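Local coordinates for type I site-specific restriction-modification system, R (Restriction) subunit (Vibrio vulnificus, PDB 3H1T), which probably serves as motor and nuclease subunit of a type I restriction enzyme, using ATP to translocate DNA and a separate domain to cut it (here an N-terminal fragment), at residues P373-V379 against W551-Y557; K94-V100 against S121-I127; R226-T230 against E330-Q334. Residue numbers count along the deposited sequence, not the author numbering.

The three contacts fall in three successive parts of the fragment. Interaction 2 lies in the N-terminal mixed-sheet domain, whose fold and sequence are consistent with the endonuclease domain of HsdR subunits. Interaction 3 is in the first RecA-like motor domain and interaction 1 in the second, the pair that in related helicases binds ATP in the cleft between them. The centres of interactions 1 and 3 are about 45 Å apart, on opposite sides of the chain's centre, and interaction 2 is about 47 Å from each. Nearest atoms stay at least about 29 Å apart and none of the contacts touches another, but Phe63 of the N-terminal part reaches the edge of interaction 1.

Interaction 1: residues P373-V379 against W551-Y557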
loop_
_atom_site.group_PDB
_atom_site.type_symbol
_atom_site.label_atom_id
_atom_site.label_comp_id
_atom_site.label_asym_id
_atom_site.label_seq_id
_atom_site.Cartn_x
_atom_site.Cartn_y
_atom_site.Cartn_z
ATOM N N PRO A 373 -0.948 10.592 -7.658
ATOM C CA PRO A 373 -0.221 10.551 -8.939
ATOM C C PRO A 373 0.975 11.530 -8.910
ATOM O O PRO A 373 1.057 12.368 -8.015
ATOM C CB PRO A 373 -1.309 10.924 -9.956
ATOM C CG PRO A 373 -2.213 11.831 -9.155
ATOM C CD PRO A 373 -2.322 11.093 -7.852
ATOM N N TYR A 374 1.886 11.457 -9.876
ATOM C CA TYR A 374 3.058 12.330 -9.837
ATOM C C TYR A 374 3.570 12.831 -11.185
ATOM O O TYR A 374 3.293 12.238 -12.227
ATOM C CB TYR A 374 4.194 11.581 -9.122
ATOM C CG TYR A 374 4.488 10.218 -9.737
ATOM C CD1 TYR A 374 5.281 10.101 -10.882
ATOM C CD2 TYR A 374 3.901 9.051 -9.223
ATOM C CE1 TYR A 374 5.473 8.865 -11.494
ATOM C CE2 TYR A 374 4.093 7.820 -9.837
ATOM C CZ TYR A 374 4.874 7.731 -10.967
ATOM O OH TYR A 374 5.028 6.495 -11.551
ATOM N N ARG A 375 4.309 13.936 -11.145
ATOM C CA ARG A 375 4.934 14.505 -12.334
ATOM C C ARG A 375 6.438 14.363 -12.171
ATOM O O ARG A 375 6.967 14.579 -11.081
ATOM C CB ARG A 375 4.623 15.997 -12.487
ATOM C CG ARG A 375 3.262 16.323 -13.037
ATOM C CD ARG A 375 2.179 16.133 -11.999
ATOM N NE ARG A 375 0.845 16.239 -12.584
ATOM C CZ ARG A 375 0.318 17.364 -13.064
ATOM N NH1 ARG A 375 1.006 18.504 -13.032
ATOM N NH2 ARG A 375 -0.896 17.345 -13.603
ATOM N N VAL A 376 7.137 13.984 -13.231
ATOM C CA VAL A 376 8.575 13.890 -13.131
ATOM C C VAL A 376 9.219 15.042 -13.899
ATOM O O VAL A 376 8.842 15.344 -15.028
ATOM C CB VAL A 376 9.136 12.568 -13.698
ATOM C CG1 VAL A 376 10.658 12.585 -13.585
ATOM C CG2 VAL A 376 8.570 11.381 -12.953
ATOM N N HIS A 377 10.169 15.707 -13.255
ATOM C CA HIS A 377 10.907 16.806 -13.859
ATOM C C HIS A 377 12.351 16.377 -13.727
ATOM O O HIS A 377 12.945 16.477 -12.650
ATOM C CB HIS A 377 10.679 18.110 -13.094
ATOM C CG HIS A 377 9.240 18.509 -12.986
ATOM N ND1 HIS A 377 8.429 18.672 -14.086
ATOM C CD2 HIS A 377 8.471 18.787 -11.907
ATOM C CE1 HIS A 377 7.221 19.036 -13.691
ATOM N NE2 HIS A 377 7.220 19.114 -12.373
ATOM N N ARG A 378 12.894 15.837 -14.811
ATOM C CA ARG A 378 14.271 15.371 -14.858
ATOM C C ARG A 378 15.103 16.615 -15.193
ATOM O O ARG A 378 14.761 17.375 -16.109
ATOM C CB ARG A 378 14.389 14.299 -15.952
ATOM C CG ARG A 378 15.629 13.429 -15.919
ATOM C CD ARG A 378 15.289 11.960 -16.237
ATOM N NE ARG A 378 14.249 11.798 -17.252
ATOM C CZ ARG A 378 14.375 12.193 -18.517
ATOM N NH1 ARG A 378 15.500 12.770 -18.921
ATOM N NH2 ARG A 378 13.376 12.029 -19.379
ATOM N N VAL A 379 16.168 16.847 -14.435
ATOM C CA VAL A 379 17.018 18.000 -14.675
ATOM C C VAL A 379 18.444 17.556 -14.901
ATOM O O VAL A 379 19.072 17.012 -13.993
ATOM C CB VAL A 379 17.014 18.957 -13.485
ATOM C CG1 VAL A 379 17.794 20.217 -13.844
ATOM C CG2 VAL A 379 15.588 19.286 -13.105
ATOM N N TRP A 551 -1.681 15.371 -5.662
ATOM C CA TRP A 551 -0.614 14.798 -6.482
ATOM C C TRP A 551 0.705 15.421 -6.059
ATOM O O TRP A 551 0.716 16.338 -5.242
ATOM C CB TRP A 551 -0.870 15.061 -7.977
ATOM C CG TRP A 551 -1.031 16.508 -8.318
ATOM C CD1 TRP A 551 -2.158 17.266 -8.169
ATOM C CD2 TRP A 551 -0.013 17.394 -8.798
ATOM N NE1 TRP A 551 -1.905 18.572 -8.525
ATOM C CE2 TRP A 551 -0.595 18.678 -8.909
ATOM C CE3 TRP A 551 1.335 17.232 -9.141
ATOM C CZ2 TRP A 551 0.128 19.796 -9.352
ATOM C CZ3 TRP A 551 2.054 18.345 -9.583
ATOM C CH2 TRP A 551 1.447 19.610 -9.679
ATOM N N PHE A 552 1.815 14.924 -6.595
ATOM C CA PHE A 552 3.111 15.486 -6.239
ATOM C C PHE A 552 4.142 15.475 -7.362
ATOM O O PHE A 552 3.952 14.820 -8.387
ATOM C CB PHE A 552 3.693 14.758 -5.024
ATOM C CG PHE A 552 4.090 13.342 -5.293
ATOM C CD1 PHE A 552 3.123 12.342 -5.470
ATOM C CD2 PHE A 552 5.434 12.989 -5.340
ATOM C CE1 PHE A 552 3.498 11.010 -5.684
ATOM C CE2 PHE A 552 5.820 11.663 -5.555
ATOM C CZ PHE A 552 4.855 10.671 -5.727
ATOM N N ASN A 553 5.233 16.211 -7.151
ATOM C CA ASN A 553 6.330 16.321 -8.111
ATOM C C ASN A 553 7.564 15.575 -7.654
ATOM O O ASN A 553 7.855 15.512 -6.469
ATOM C CB ASN A 553 6.759 17.790 -8.297
ATOM C CG ASN A 553 5.638 18.687 -8.686
ATOM O OD1 ASN A 553 5.171 18.648 -9.821
ATOM N ND2 ASN A 553 5.181 19.503 -7.748
ATOM N N ILE A 554 8.284 15.017 -8.614
ATOM C CA ILE A 554 9.542 14.354 -8.343
ATOM C C ILE A 554 10.558 15.096 -9.202
ATOM O O ILE A 554 10.585 14.931 -10.421
ATOM C CB ILE A 554 9.528 12.879 -8.755
ATOM C CG1 ILE A 554 8.606 12.072 -7.826
ATOM C CG2 ILE A 554 10.934 12.318 -8.695
ATOM C CD1 ILE A 554 8.496 10.579 -8.240
ATOM N N ILE A 555 11.336 15.971 -8.573
ATOM C CA ILE A 555 12.365 16.724 -9.276
ATOM C C ILE A 555 13.647 15.887 -9.164
ATOM O O ILE A 555 14.135 15.620 -8.063
ATOM C CB ILE A 555 12.572 18.118 -8.640
ATOM C CG1 ILE A 555 11.316 18.983 -8.777
ATOM C CG2 ILE A 555 13.688 18.838 -9.344
ATOM C CD1 ILE A 555 10.170 18.601 -7.861
ATOM N N ASP A 556 14.166 15.444 -10.310
ATOM C CA ASP A 556 15.362 14.587 -10.380
ATOM C C ASP A 556 16.618 15.315 -10.885
ATOM O O ASP A 556 16.739 15.607 -12.081
ATOM C CB ASP A 556 15.058 13.399 -11.309
ATOM C CG ASP A 556 16.082 12.281 -11.206
ATOM O OD1 ASP A 556 17.081 12.430 -10.475
ATOM O OD2 ASP A 556 15.885 11.242 -11.868
ATOM N N TYR A 557 17.560 15.576 -9.980
ATOM C CA TYR A 557 18.806 16.273 -10.315
ATOM C C TYR A 557 19.949 15.317 -10.608
ATOM O O TYR A 557 21.032 15.747 -11.007
ATOM C CB TYR A 557 19.210 17.205 -9.166
ATOM C CG TYR A 557 18.332 18.431 -9.056
ATOM C CD1 TYR A 557 18.389 19.435 -10.024
ATOM C CD2 TYR A 557 17.426 18.578 -8.000
ATOM C CE1 TYR A 557 17.569 20.547 -9.950
ATOM C CE2 TYR A 557 16.589 19.695 -7.920
ATOM C CZ TYR A 557 16.669 20.673 -8.901
ATOM O OH TYR A 557 15.866 21.776 -8.831
HETATM O O HOH W 1 4.699 20.324 -11.902
HETATM O O HOH W 2 21.354 17.799 -12.850
#
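Two neighbouring parallel strands of the second RecA-like domain meet here in register, with Tyr374 beside Phe552 and Arg378 beside Asp556; their axes approach to 4.6 Å and cross at -21°, the sheet's twist. As in any parallel pair, one strand offers both groups of alternate residues. Phe552 N donates to Pro373 O (3.0 Å), Arg375 N to Phe552 O (2.9 Å), Ile554 N to Arg375 O (2.8 Å), His377 N to Ile554 O (3.0 Å), Asp556 N to His377 O (2.8 Å) and Val379 N to Asp556 O (2.7 Å). The intervening Tyr374, Val376 and Arg378 bond by backbone to strand 576-582 and, for Tyr374, to Glu575 just before it.

On one face, Tyr374 CB lies over the Phe552 ring, 3.6 Å from its centroid, while Arg378 forms a salt bridge with Glu579 and the Asp556 oxygens accept from Thr558 and Thr562. On the other face, Arg375 spreads its guanidinium over Trp551, CZ lying 4.0 Å from the centroid of the six-membered ring; Phe63 adds a second cation-pi partner. His377 bonds through ND1 to Asp578 and weakly through NE2 to Asn553 OD1 (3.3 Å), whose ND2 is taken by Asn520. A water reinforces that pair, 2.8 Å from His377 NE2 and donating to Asn553 OD1 at 2.7 Å. At the far end another water donates to Val379 O (2.7 Å) and Tyr557 O (2.8 Å).

Interaction 2: residues K94-V100 against S121-I127; sequences KPENSPV and STNGHEI
One amide, that of Asn123, ties three groups together where strand 118-122 ends in an Asx motif beside the loop that follows strand 86-93. With chi1 p and chi2 near -6°, its ND2 donates to Ser98 O (2.9 Å) and Glu126 OE1 (3.0 Å), while OD1 accepts from Glu126 N (2.8 Å).

The first segment leaves its strand extended at Lys94, whose N bonds weakly to Thr122 O (3.0 Å), then makes a type I turn, Pro95 to Ser98. Pro95 O receives Ser98 N (3.0 Å) and Ser98 OG (2.8 Å). Glu96 sits against Asn123 (CA atoms 4.6 Å apart, Glu96 CA 3.1 Å from Asn123 O), Val100 against Thr122 (5.4 Å). Thr122 forms an ST turn, OG1 accepting from Gly124 N (3.0 Å) and donating to Glu126 O (2.7 Å). Gly124 turns at phi/psi 96/-66, where a CB would jam against Asn123 O.

Glu92 and Lys94 match the E-x-K element of PD-(D/E)xK nucleases, so this loop probably borders the nuclease site. Val100 CG1 packs on the Asx motif, 3.4 Å from both Glu126 CB and Asn123 OD1, and Ser121, chi1 t, donates from OG to Val100 O (2.7 Å).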
loop_
_atom_site.group_PDB
_atom_site.type_symbol
_atom_site.label_atom_id
_atom_site.label_comp_id
_atom_site.label_asym_id
_atom_site.label_seq_id
_atom_site.Cartn_x
_atom_site.Cartn_y
_atom_site.Cartn_z
ATOM N N LYS A 94 -27.452 -6.832 -16.811
ATOM C CA LYS A 94 -27.631 -6.152 -18.071
ATOM C C LYS A 94 -29.126 -6.142 -18.331
ATOM O O LYS A 94 -29.868 -6.912 -17.725
ATOM C CB LYS A 94 -26.891 -6.888 -19.192
ATOM C CG LYS A 94 -25.383 -6.645 -19.192
ATOM C CD LYS A 94 -25.045 -5.207 -19.612
ATOM C CE LYS A 94 -23.602 -4.796 -19.265
ATOM N NZ LYS A 94 -22.538 -5.570 -19.966
ATOM N N PRO A 95 -29.603 -5.256 -19.216
ATOM C CA PRO A 95 -31.046 -5.227 -19.499
ATOM C C PRO A 95 -31.553 -6.565 -20.065
ATOM O O PRO A 95 -30.819 -7.248 -20.778
ATOM C CB PRO A 95 -31.173 -4.077 -20.500
ATOM C CG PRO A 95 -29.820 -4.062 -21.167
ATOM C CD PRO A 95 -28.877 -4.259 -20.018
ATOM N N GLU A 96 -32.796 -6.946 -19.764
ATOM C CA GLU A 96 -33.331 -8.225 -20.253
ATOM C C GLU A 96 -33.195 -8.494 -21.748
ATOM O O GLU A 96 -33.021 -9.638 -22.158
ATOM C CB GLU A 96 -34.798 -8.411 -19.845
ATOM C CG GLU A 96 -35.676 -7.187 -19.962
ATOM C CD GLU A 96 -37.088 -7.531 -20.416
ATOM O OE1 GLU A 96 -37.614 -8.595 -20.010
ATOM O OE2 GLU A 96 -37.674 -6.730 -21.178
ATOM N N ASN A 97 -33.239 -7.448 -22.560
ATOM C CA ASN A 97 -33.124 -7.597 -24.013
ATOM C C ASN A 97 -31.733 -7.931 -24.550
ATOM O O ASN A 97 -31.590 -8.291 -25.719
ATOM C CB ASN A 97 -33.629 -6.328 -24.701
ATOM C CG ASN A 97 -33.473 -5.093 -23.823
ATOM O OD1 ASN A 97 -32.797 -4.129 -24.194
ATOM N ND2 ASN A 97 -34.109 -5.114 -22.654
ATOM N N SER A 98 -30.706 -7.810 -23.719
ATOM C CA SER A 98 -29.348 -8.105 -24.167
ATOM C C SER A 98 -28.845 -9.502 -23.781
ATOM O O SER A 98 -29.228 -10.060 -22.758
ATOM C CB SER A 98 -28.378 -7.039 -23.636
ATOM O OG SER A 98 -28.505 -6.860 -22.237
ATOM N N PRO A 99 -27.971 -10.079 -24.612
ATOM C CA PRO A 99 -27.376 -11.411 -24.411
ATOM C C PRO A 99 -26.574 -11.534 -23.102
ATOM O O PRO A 99 -25.875 -10.589 -22.724
ATOM C CB PRO A 99 -26.499 -11.575 -25.660
ATOM C CG PRO A 99 -26.172 -10.131 -26.047
ATOM C CD PRO A 99 -27.494 -9.462 -25.862
ATOM N N VAL A 100 -26.663 -12.672 -22.413
ATOM C CA VAL A 100 -25.931 -12.844 -21.154
ATOM C C VAL A 100 -24.415 -12.825 -21.260
ATOM O O VAL A 100 -23.753 -12.162 -20.474
ATOM C CB VAL A 100 -26.291 -14.165 -20.432
ATOM C CG1 VAL A 100 -27.347 -13.903 -19.384
ATOM C CG2 VAL A 100 -26.746 -15.198 -21.433
ATOM N N SER A 121 -22.945 -13.267 -14.820
ATOM C CA SER A 121 -23.427 -12.294 -15.757
ATOM C C SER A 121 -24.885 -12.694 -15.920
ATOM O O SER A 121 -25.189 -13.876 -16.078
ATOM C CB SER A 121 -22.656 -12.401 -17.068
ATOM O OG SER A 121 -23.144 -11.449 -17.971
ATOM N N THR A 122 -25.793 -11.728 -15.871
ATOM C CA THR A 122 -27.197 -12.046 -16.000
ATOM C C THR A 122 -27.961 -10.943 -16.683
ATOM O O THR A 122 -27.569 -9.779 -16.621
ATOM C CB THR A 122 -27.832 -12.275 -14.627
ATOM O OG1 THR A 122 -29.244 -12.478 -14.780
ATOM C CG2 THR A 122 -27.585 -11.065 -13.733
ATOM N N ASN A 123 -29.054 -11.322 -17.343
ATOM C CA ASN A 123 -29.918 -10.373 -18.023
ATOM C C ASN A 123 -31.323 -10.540 -17.474
ATOM O O ASN A 123 -32.301 -10.182 -18.131
ATOM C CB ASN A 123 -29.896 -10.604 -19.544
ATOM C CG ASN A 123 -30.334 -12.015 -19.949
ATOM O OD1 ASN A 123 -30.557 -12.889 -19.114
ATOM N ND2 ASN A 123 -30.447 -12.234 -21.253
ATOM N N GLY A 124 -31.416 -11.069 -16.259
ATOM C CA GLY A 124 -32.719 -11.282 -15.661
ATOM C C GLY A 124 -33.228 -12.701 -15.853
ATOM O O GLY A 124 -33.364 -13.458 -14.884
ATOM N N HIS A 125 -33.499 -13.095 -17.095
ATOM C CA HIS A 125 -33.985 -14.449 -17.309
ATOM C C HIS A 125 -32.877 -15.472 -17.398
ATOM O O HIS A 125 -33.085 -16.622 -17.045
ATOM C CB HIS A 125 -34.913 -14.548 -18.532
ATOM C CG HIS A 125 -34.377 -13.916 -19.776
ATOM N ND1 HIS A 125 -34.402 -12.554 -19.987
ATOM C CD2 HIS A 125 -33.890 -14.468 -20.916
ATOM C CE1 HIS A 125 -33.960 -12.294 -21.207
ATOM N NE2 HIS A 125 -33.644 -13.437 -21.791
ATOM N N GLU A 126 -31.695 -15.062 -17.832
ATOM C CA GLU A 126 -30.584 -16.005 -17.928
ATOM C C GLU A 126 -29.468 -15.680 -16.947
ATOM O O GLU A 126 -29.295 -14.535 -16.538
ATOM C CB GLU A 126 -30.015 -16.031 -19.346
ATOM C CG GLU A 126 -30.865 -16.747 -20.350
ATOM C CD GLU A 126 -30.502 -16.366 -21.766
ATOM O OE1 GLU A 126 -30.541 -15.157 -22.083
ATOM O OE2 GLU A 126 -30.186 -17.274 -22.563
ATOM N N ILE A 127 -28.705 -16.705 -16.581
ATOM C CA ILE A 127 -27.602 -16.546 -15.650
ATOM C C ILE A 127 -26.388 -17.298 -16.165
ATOM O O ILE A 127 -26.461 -18.489 -16.431
ATOM C CB ILE A 127 -27.988 -17.088 -14.266
ATOM C CG1 ILE A 127 -29.204 -16.313 -13.739
ATOM C CG2 ILE A 127 -26.818 -16.959 -13.314
ATOM C CD1 ILE A 127 -29.886 -16.948 -12.535
#

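Interaction 3: residues R226-T230 against E330-Q334; sequences RWNRT and EPAFQ
In the first RecA-like domain, an irregular segment after helix 211-224 packs against the lead-in to strand 333-338, at the amino ends of the parallel strands. In this P-loop fold the nucleotide site forms at their carboxyl ends, so the contact is structural packing. The segments share no hydrogen bond, meeting by van der Waals and aromatic contacts and by Arg229 CD nearing Pro331 O; their closest CA atoms, those of Arg229 and Ala332, are 7.6 Å apart, and long side chains fill the gap.

The segment 226-230 begins at Arg226, which ends the helix in a Schellman motif (phi/psi 65/34). Trp227 and Asn228 are extended, and Arg229 returns to helical angles (-56/-42), its N bonded to Asp304.

Along the second segment, a cis peptide bond precedes Pro331 (phi/psi -95/36). Arg229 bends back, with chi1 m, chi2 near -141° and chi3 m, so that CD lies 3.2 Å from Pro331 O and the guanidinium presents a face to the proline ring, NH2 4.1 Å from Pro331 CD. Ala332 (-71/137) is small enough to let the arginine lie close, NH1 reaching 3.3 Å from Ala332 CA. Phe333 (-61/142) starts the strand, bonded by backbone to Asp304 and Ile306. Its ring, chi1 m and chi2 82°, has Arg229 CG at its edge, 4.1 Å from Phe333 CD1. Trp227, chi1 t and chi2 84°, suits the buried space over Val194 and Leu305, and its edge meets the Phe333 face in an offset edge-to-face pair: planes at 77°, centroids 5.7 Å apart, Trp227 CZ2 3.8 Å from Phe333 CD1.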
loop_
_atom_site.group_PDB
_atom_site.type_symbol
_atom_site.label_atom_id
_atom_site.label_comp_id
_atom_site.label_asym_id
_atom_site.label_seq_id
_atom_site.Cartn_x
_atom_site.Cartn_y
_atom_site.Cartn_z
ATOM N N ARG A 226 -9.305 -18.178 18.773
ATOM C CA ARG A 226 -8.580 -19.171 19.554
ATOM C C ARG A 226 -7.798 -20.120 18.642
ATOM O O ARG A 226 -7.660 -21.308 18.945
ATOM C CB ARG A 226 -9.533 -20.000 20.433
ATOM C CG ARG A 226 -10.476 -19.194 21.318
ATOM C CD ARG A 226 -9.746 -18.089 22.073
ATOM N NE ARG A 226 -10.374 -17.801 23.362
ATOM C CZ ARG A 226 -10.406 -18.669 24.373
ATOM N NH1 ARG A 226 -9.848 -19.868 24.234
ATOM N NH2 ARG A 226 -10.995 -18.343 25.520
ATOM N N TRP A 227 -7.295 -19.604 17.521
ATOM C CA TRP A 227 -6.500 -20.405 16.592
ATOM C C TRP A 227 -5.074 -20.529 17.118
ATOM O O TRP A 227 -4.581 -19.643 17.823
ATOM C CB TRP A 227 -6.430 -19.755 15.193
ATOM C CG TRP A 227 -5.255 -20.275 14.364
ATOM C CD1 TRP A 227 -5.227 -21.411 13.599
ATOM C CD2 TRP A 227 -3.903 -19.785 14.397
ATOM N NE1 TRP A 227 -3.942 -21.666 13.168
ATOM C CE2 TRP A 227 -3.111 -20.687 13.646
ATOM C CE3 TRP A 227 -3.283 -18.676 14.996
ATOM C CZ2 TRP A 227 -1.735 -20.520 13.487
ATOM C CZ3 TRP A 227 -1.913 -18.510 14.835
ATOM C CH2 TRP A 227 -1.155 -19.432 14.085
ATOM N N ASN A 228 -4.401 -21.617 16.767
ATOM C CA ASN A 228 -3.017 -21.789 17.167
ATOM C C ASN A 228 -2.394 -23.021 16.536
ATOM O O ASN A 228 -3.094 -23.865 15.973
ATOM C CB ASN A 228 -2.866 -21.813 18.703
ATOM C CG ASN A 228 -3.476 -23.046 19.358
ATOM O OD1 ASN A 228 -2.880 -23.619 20.273
ATOM N ND2 ASN A 228 -4.679 -23.445 18.917
ATOM N N ARG A 229 -1.070 -23.094 16.602
ATOM C CA ARG A 229 -0.296 -24.198 16.039
ATOM C C ARG A 229 -0.661 -25.611 16.511
ATOM O O ARG A 229 -0.697 -26.560 15.708
ATOM C CB ARG A 229 1.185 -23.989 16.335
ATOM C CG ARG A 229 1.850 -22.836 15.617
ATOM C CD ARG A 229 3.236 -23.299 15.209
ATOM N NE ARG A 229 3.893 -23.988 16.315
ATOM C CZ ARG A 229 4.807 -23.432 17.104
ATOM N NH1 ARG A 229 5.182 -22.174 16.901
ATOM N NH2 ARG A 229 5.335 -24.130 18.104
ATOM N N THR A 230 -0.911 -25.763 17.808
ATOM C CA THR A 230 -1.223 -27.078 18.362
ATOM C C THR A 230 -2.686 -27.496 18.237
ATOM O O THR A 230 -2.997 -28.691 18.168
ATOM C CB THR A 230 -0.791 -27.144 19.830
ATOM O OG1 THR A 230 -1.499 -26.152 20.592
ATOM C CG2 THR A 230 0.702 -26.879 19.934
ATOM N N GLU A 330 11.321 -20.975 14.201
ATOM C CA GLU A 330 10.556 -21.933 13.418
ATOM C C GLU A 330 10.123 -22.776 14.621
ATOM O O GLU A 330 10.827 -22.802 15.630
ATOM C CB GLU A 330 11.462 -22.779 12.512
ATOM C CG GLU A 330 10.769 -24.032 11.968
ATOM C CD GLU A 330 11.606 -24.759 10.920
ATOM O OE1 GLU A 330 12.515 -24.136 10.324
ATOM O OE2 GLU A 330 11.345 -25.959 10.683
ATOM N N PRO A 331 8.973 -23.460 14.555
ATOM C CA PRO A 331 8.010 -23.575 13.460
ATOM C C PRO A 331 6.865 -22.574 13.598
ATOM O O PRO A 331 5.715 -22.897 13.279
ATOM C CB PRO A 331 7.495 -25.020 13.585
ATOM C CG PRO A 331 8.201 -25.597 14.870
ATOM C CD PRO A 331 8.619 -24.384 15.639
ATOM N N ALA A 332 7.146 -21.370 14.081
ATOM C CA ALA A 332 6.068 -20.393 14.210
ATOM C C ALA A 332 5.682 -19.960 12.803
ATOM O O ALA A 332 6.558 -19.752 11.954
ATOM C CB ALA A 332 6.534 -19.186 15.031
ATOM N N PHE A 333 4.381 -19.855 12.538
ATOM C CA PHE A 333 3.940 -19.424 11.213
ATOM C C PHE A 333 4.517 -18.034 11.021
ATOM O O PHE A 333 4.564 -17.243 11.968
ATOM C CB PHE A 333 2.414 -19.355 11.103
ATOM C CG PHE A 333 1.761 -20.667 10.765
ATOM C CD1 PHE A 333 1.514 -21.617 11.754
ATOM C CD2 PHE A 333 1.375 -20.952 9.455
ATOM C CE1 PHE A 333 0.887 -22.830 11.457
ATOM C CE2 PHE A 333 0.740 -22.179 9.134
ATOM C CZ PHE A 333 0.496 -23.118 10.142
ATOM N N GLN A 334 4.954 -17.732 9.804
ATOM C CA GLN A 334 5.550 -16.434 9.524
ATOM C C GLN A 334 4.959 -15.703 8.322
ATOM O O GLN A 334 4.944 -16.241 7.210
ATOM C CB GLN A 334 7.060 -16.617 9.331
ATOM C CG GLN A 334 7.786 -17.082 10.593
ATOM C CD GLN A 334 9.211 -17.509 10.328
ATOM O OE1 GLN A 334 9.862 -17.003 9.409
ATOM N NE2 GLN A 334 9.717 -18.435 11.141
#